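Local coordinates for protein HAD hydrolase, family IA, variant 3 (PDB 6W04) that probably acts as a magnesium-dependent hydrolase of the haloacid dehalogenase (HAD) superfamily, with a magnesium ion held at its active site, at residues F8-F14 with I85-A91. Numbering follows the deposited sequence.
With MG (magnesium ion), chain B.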
loop_
_atom_site.group_PDB
_atom_site.type_symbol
_atom_site.label_atom_id
_atom_site.label_comp_id
_atom_site.label_asym_id
_atom_site.label_seq_id
_atom_site.Cartn_x
_atom_site.Cartn_y
_atom_site.Cartn_z
ATOM N N PHE A 8 -2.642 -1.640 0.467
ATOM C CA PHE A 8 -3.677 -0.759 0.999
ATOM C C PHE A 8 -3.429 0.705 0.649
ATOM O O PHE A 8 -4.175 1.269 -0.161
ATOM C CB PHE A 8 -3.859 -0.965 2.496
ATOM C CG PHE A 8 -5.122 -0.336 3.009
ATOM C CD1 PHE A 8 -6.335 -0.999 2.884
ATOM C CD2 PHE A 8 -5.109 0.951 3.520
ATOM C CE1 PHE A 8 -7.514 -0.412 3.310
ATOM C CE2 PHE A 8 -6.279 1.541 3.963
ATOM C CZ PHE A 8 -7.480 0.859 3.851
ATOM N N ASN A 9 -2.393 1.341 1.213
ATOM C CA ASN A 9 -2.145 2.762 0.973
ATOM C C ASN A 9 -1.799 3.021 -0.488
ATOM O O ASN A 9 -0.875 2.418 -1.037
ATOM C CB ASN A 9 -1.001 3.242 1.864
ATOM C CG ASN A 9 -1.275 2.976 3.324
ATOM O OD1 ASN A 9 -0.754 2.024 3.918
ATOM N ND2 ASN A 9 -2.140 3.793 3.904
ATOM N N GLY A 10 -2.528 3.943 -1.111
ATOM C CA GLY A 10 -2.301 4.284 -2.505
ATOM C C GLY A 10 -2.948 3.331 -3.481
ATOM O O GLY A 10 -2.992 3.629 -4.674
ATOM N N THR A 11 -3.478 2.215 -2.999
ATOM C CA THR A 11 -4.092 1.188 -3.829
ATOM C C THR A 11 -5.576 1.041 -3.509
ATOM O O THR A 11 -6.415 1.236 -4.395
ATOM C CB THR A 11 -3.334 -0.144 -3.620
ATOM O OG1 THR A 11 -1.994 -0.026 -4.132
ATOM C CG2 THR A 11 -4.044 -1.306 -4.320
ATOM N N LEU A 12 -5.928 0.707 -2.260
ATOM C CA LEU A 12 -7.333 0.637 -1.866
ATOM C C LEU A 12 -7.890 1.977 -1.407
ATOM O O LEU A 12 -9.107 2.197 -1.504
ATOM C CB LEU A 12 -7.522 -0.408 -0.757
ATOM C CG LEU A 12 -7.561 -1.856 -1.259
ATOM C CD1 LEU A 12 -7.602 -2.845 -0.106
ATOM C CD2 LEU A 12 -8.775 -2.093 -2.210
ATOM N N ILE A 13 -7.048 2.877 -0.900
ATOM C CA ILE A 13 -7.440 4.263 -0.662
ATOM C C ILE A 13 -6.395 5.182 -1.293
ATOM O O ILE A 13 -5.203 4.875 -1.282
ATOM C CB ILE A 13 -7.610 4.570 0.846
ATOM C CG1 ILE A 13 -6.302 4.363 1.638
ATOM C CG2 ILE A 13 -8.742 3.726 1.456
ATOM C CD1 ILE A 13 -6.421 4.884 3.124
ATOM N N PHE A 14 -6.840 6.301 -1.869
ATOM C CA PHE A 14 -5.899 7.219 -2.524
ATOM C C PHE A 14 -5.492 8.265 -1.488
ATOM O O PHE A 14 -5.968 9.396 -1.482
ATOM C CB PHE A 14 -6.512 7.841 -3.777
ATOM C CG PHE A 14 -6.644 6.883 -4.953
ATOM C CD1 PHE A 14 -6.598 5.503 -4.766
ATOM C CD2 PHE A 14 -6.798 7.375 -6.250
ATOM C CE1 PHE A 14 -6.731 4.620 -5.845
ATOM C CE2 PHE A 14 -6.927 6.496 -7.341
ATOM C CZ PHE A 14 -6.894 5.115 -7.134
ATOM N N ILE A 85 -12.003 10.238 2.625
ATOM C CA ILE A 85 -11.347 9.317 1.699
ATOM C C ILE A 85 -12.029 7.960 1.795
ATOM O O ILE A 85 -12.152 7.389 2.884
ATOM C CB ILE A 85 -9.862 9.225 2.015
ATOM C CG1 ILE A 85 -9.211 10.598 1.813
ATOM C CG2 ILE A 85 -9.194 8.123 1.174
ATOM C CD1 ILE A 85 -7.813 10.681 2.468
ATOM N N LYS A 86 -12.505 7.457 0.663
ATOM C CA LYS A 86 -13.264 6.214 0.591
ATOM C C LYS A 86 -12.412 5.116 -0.040
ATOM O O LYS A 86 -11.397 5.388 -0.697
ATOM C CB LYS A 86 -14.543 6.403 -0.232
ATOM C CG LYS A 86 -15.546 7.354 0.385
ATOM C CD LYS A 86 -16.698 7.645 -0.570
ATOM C CE LYS A 86 -17.666 8.652 0.043
ATOM N NZ LYS A 86 -16.966 9.919 0.431
ATOM N N LEU A 87 -12.852 3.869 0.137
ATOM C CA LEU A 87 -12.244 2.779 -0.613
ATOM C C LEU A 87 -12.389 3.044 -2.106
ATOM O O LEU A 87 -13.418 3.542 -2.560
ATOM C CB LEU A 87 -12.888 1.445 -0.244
ATOM C CG LEU A 87 -12.530 0.858 1.118
ATOM C CD1 LEU A 87 -13.361 -0.382 1.379
ATOM C CD2 LEU A 87 -11.051 0.529 1.213
ATOM N N CYS A 88 -11.336 2.721 -2.859
ATOM C CA CYS A 88 -11.268 3.026 -4.281
ATOM C C CYS A 88 -12.498 2.495 -5.020
ATOM O O CYS A 88 -13.072 1.459 -4.656
ATOM C CB CYS A 88 -9.974 2.431 -4.861
ATOM S SG CYS A 88 -9.775 2.669 -6.633
ATOM N N ASP A 89 -12.928 3.241 -6.041
ATOM C CA ASP A 89 -14.067 2.827 -6.864
ATOM C C ASP A 89 -13.905 1.383 -7.320
ATOM O O ASP A 89 -12.823 0.970 -7.743
ATOM C CB ASP A 89 -14.212 3.726 -8.097
ATOM C CG ASP A 89 -14.751 5.106 -7.773
ATOM O OD1 ASP A 89 -15.176 5.350 -6.626
ATOM O OD2 ASP A 89 -14.741 5.954 -8.685
ATOM N N GLY A 90 -14.988 0.618 -7.228
ATOM C CA GLY A 90 -14.984 -0.759 -7.677
ATOM C C GLY A 90 -14.400 -1.758 -6.703
ATOM O O GLY A 90 -14.603 -2.965 -6.886
ATOM N N ALA A 91 -13.697 -1.304 -5.663
ATOM C CA ALA A 91 -13.046 -2.236 -4.752
ATOM C C ALA A 91 -14.059 -3.134 -4.051
ATOM O O ALA A 91 -13.921 -4.367 -4.061
ATOM C CB ALA A 91 -12.205 -1.470 -3.734
HETATM MG MG MG B . 0.895 1.419 -1.610
HETATM O O HOH W 1 -9.626 6.624 -2.183
HETATM O O HOH W 2 2.608 0.252 -2.115
HETATM O O HOH W 3 1.693 3.474 -1.661
#
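Two irregular loops pack here in a buried contact: 8-14, which leaves the central strand 3-7 toward helix 16-31, and the segment 85-91, which leads from the helical cap back into the Rossmann-like core. One direct hydrogen bond joins the backbones, Cys88 N to Leu12 O at 2.7 Å, and Leu87 CA also approaches Leu12 O (3.3 Å) in a CA-H...O contact. Water 1 adds a bridge, accepting from Phe14 N and donating to Lys86 O. The 8-14 loop carries most of HAD motif one, which starts with Asp7 and here reads Asp-Phe-Asn-Gly-Thr; Asn9 O binds magnesium at 2.1 Å, beside Asp7 and Asp169, while Thr11 OG1 hydrogen-bonds to both aspartates. Apolar side chains pack against 85-91: Leu87 CD2 lies 4.2 Å from Phe8 CE1 and 4.0 Å from Ile13 CG2, and Ile85 CG2 is 3.9 Å from Ile13 CB. Cys88 SG sits obliquely beside the Phe14 ring, 3.7 Å from CE1. The type II turn Cys88-Ala91, with Gly90 at the N-cap, leads into helix 91-100, where Ala91 CB meets Leu12 CD2 at 3.8 Å.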